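Local coordinates for protein aspartate aminotransferase (Plasmodium falciparum, PDB 3K7Y) that probably catalyses the reversible transfer of the amino group from L-aspartate to 2-oxoglutarate, using pyridoxal 5'-phosphate as cofactor, at residues D76-T81 with I98-C103. Residues are numbered along the deposited sequence; the frame is centred on the assembly and turned at random.
Sequences DFSTLT and ICTIQC
Phe77 of helix 75-86 lays one face of its ring on the side chain of Gln102, which comes up from strand 98-104. The two side chains cross nearly at right angles. The aliphatic part of the glutamine does most of the touching: CG of Gln102 sits 3.7 Å from CZ of Phe77, and its CB makes a CH-pi contact 4.1 Å from the centroid of the Phe77 ring, 22° off the ring normal. With CG anti to the backbone N (chi1 175°) and an extended chain beyond it, Gln102 runs across the ring from CE2 toward CE1. The amide is tilted 29° from the ring plane, and its OE1 stands above the rim, 3.8 Å from CD1 of Phe77. This buried amide is held at both ends by residues outside the two segments, OE1 receiving a hydrogen bond from Asn294 ND2 and NE2 giving one to Val290 O, which fixes its rotation.

Two residues earlier on the strand, the helix comes closer, at Thr100. Both branches of that threonine meet Ser78: OG1 of Thr100 is 3.6 Å from CB of Ser78, while CG2 of Thr100 touches Ser78 O at 3.5 Å, all as van der Waals packing.

Ala260 and His262 of the antiparallel neighbour 258-264 extend the surface under the helix. The Phe77 side chain lies about 12 Å from bound pyridoxal 5'-phosphate, and the arrangement is helix-on-sheet packing at the edge strand of the large mixed sheet, in the cofactor-binding domain of a fold-type I aminotransferase.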
loop_
_atom_site.group_PDB
_atom_site.type_symbol
_atom_site.label_atom_id
_atom_site.label_comp_id
_atom_site.label_asym_id
_atom_site.label_seq_id
_atom_site.Cartn_x
_atom_site.Cartn_y
_atom_site.Cartn_z
ATOM N N ASP A 76 -15.958 -7.713 9.344
ATOM C CA ASP A 76 -16.988 -7.520 8.309
ATOM C C ASP A 76 -16.394 -7.602 6.917
ATOM O O ASP A 76 -16.967 -8.241 6.032
ATOM C CB ASP A 76 -17.659 -6.153 8.449
ATOM C CG ASP A 76 -18.295 -5.954 9.799
ATOM O OD1 ASP A 76 -17.994 -4.921 10.438
ATOM O OD2 ASP A 76 -19.084 -6.831 10.223
ATOM N N PHE A 77 -15.255 -6.933 6.724
ATOM C CA PHE A 77 -14.518 -7.002 5.457
ATOM C C PHE A 77 -14.268 -8.451 5.060
ATOM O O PHE A 77 -14.605 -8.862 3.956
ATOM C CB PHE A 77 -13.181 -6.257 5.549
ATOM C CG PHE A 77 -12.541 -6.003 4.213
ATOM C CD1 PHE A 77 -12.681 -4.772 3.589
ATOM C CD2 PHE A 77 -11.814 -6.996 3.569
ATOM C CE1 PHE A 77 -12.107 -4.532 2.341
ATOM C CE2 PHE A 77 -11.233 -6.765 2.330
ATOM C CZ PHE A 77 -11.381 -5.532 1.716
ATOM N N SER A 78 -13.697 -9.228 5.970
ATOM C CA SER A 78 -13.332 -10.588 5.630
ATOM C C SER A 78 -14.515 -11.564 5.506
ATOM O O SER A 78 -14.319 -12.675 5.020
ATOM C CB SER A 78 -12.217 -11.125 6.544
ATOM O OG SER A 78 -12.733 -11.678 7.739
ATOM N N THR A 79 -15.722 -11.174 5.930
ATOM C CA THR A 79 -16.903 -12.036 5.697
ATOM C C THR A 79 -17.747 -11.517 4.563
ATOM O O THR A 79 -18.134 -12.286 3.700
ATOM C CB THR A 79 -17.821 -12.319 6.951
ATOM O OG1 THR A 79 -18.382 -11.100 7.452
ATOM C CG2 THR A 79 -17.078 -13.080 8.076
ATOM N N LEU A 80 -18.033 -10.217 4.572
ATOM C CA LEU A 80 -18.790 -9.577 3.497
ATOM C C LEU A 80 -18.158 -9.852 2.141
ATOM O O LEU A 80 -18.833 -10.250 1.200
ATOM C CB LEU A 80 -18.875 -8.071 3.723
ATOM C CG LEU A 80 -19.947 -7.604 4.691
ATOM C CD1 LEU A 80 -19.607 -6.214 5.154
ATOM C CD2 LEU A 80 -21.326 -7.641 4.043
ATOM N N THR A 81 -16.847 -9.649 2.077
ATOM C CA THR A 81 -16.041 -9.796 0.872
ATOM C C THR A 81 -16.083 -11.219 0.332
ATOM O O THR A 81 -16.379 -11.432 -0.838
ATOM C CB THR A 81 -14.587 -9.334 1.165
ATOM O OG1 THR A 81 -14.512 -7.912 1.024
ATOM C CG2 THR A 81 -13.597 -9.964 0.240
ATOM N N ILE A 98 -11.465 -20.077 5.625
ATOM C CA ILE A 98 -10.792 -19.090 4.779
ATOM C C ILE A 98 -10.118 -18.010 5.603
ATOM O O ILE A 98 -10.735 -17.392 6.475
ATOM C CB ILE A 98 -11.740 -18.397 3.800
ATOM C CG1 ILE A 98 -12.488 -19.417 2.952
ATOM C CG2 ILE A 98 -10.957 -17.475 2.898
ATOM C CD1 ILE A 98 -13.890 -18.981 2.623
ATOM N N CYS A 99 -8.842 -17.803 5.309
ATOM C CA CYS A 99 -8.103 -16.686 5.845
ATOM C C CYS A 99 -8.061 -15.626 4.775
ATOM O O CYS A 99 -7.443 -15.822 3.728
ATOM C CB CYS A 99 -6.685 -17.100 6.213
ATOM S SG CYS A 99 -5.555 -15.700 6.368
ATOM N N THR A 100 -8.725 -14.512 5.035
ATOM C CA THR A 100 -8.719 -13.408 4.094
ATOM C C THR A 100 -8.153 -12.146 4.723
ATOM O O THR A 100 -8.219 -11.967 5.940
ATOM C CB THR A 100 -10.106 -13.160 3.471
ATOM O OG1 THR A 100 -10.419 -11.761 3.525
ATOM C CG2 THR A 100 -11.190 -13.945 4.211
ATOM N N ILE A 101 -7.599 -11.282 3.873
ATOM C CA ILE A 101 -6.850 -10.092 4.286
ATOM C C ILE A 101 -7.090 -8.951 3.300
ATOM O O ILE A 101 -7.256 -9.199 2.109
ATOM C CB ILE A 101 -5.358 -10.440 4.367
ATOM C CG1 ILE A 101 -4.999 -10.746 5.810
ATOM C CG2 ILE A 101 -4.448 -9.333 3.800
ATOM C CD1 ILE A 101 -3.841 -11.661 5.941
ATOM N N GLN A 102 -7.124 -7.714 3.791
ATOM C CA GLN A 102 -7.351 -6.552 2.929
ATOM C C GLN A 102 -6.033 -6.091 2.295
ATOM O O GLN A 102 -5.052 -5.849 3.009
ATOM C CB GLN A 102 -7.975 -5.405 3.722
ATOM C CG GLN A 102 -8.138 -4.109 2.924
ATOM C CD GLN A 102 -8.648 -2.929 3.763
ATOM O OE1 GLN A 102 -9.456 -3.099 4.682
ATOM N NE2 GLN A 102 -8.174 -1.728 3.441
ATOM N N CYS A 103 -5.994 -5.950 0.974
ATOM C CA CYS A 103 -4.766 -5.516 0.340
ATOM C C CYS A 103 -4.947 -4.229 -0.432
ATOM O O CYS A 103 -6.039 -3.659 -0.461
ATOM C CB CYS A 103 -4.250 -6.600 -0.581
ATOM S SG CYS A 103 -3.993 -8.135 0.288
#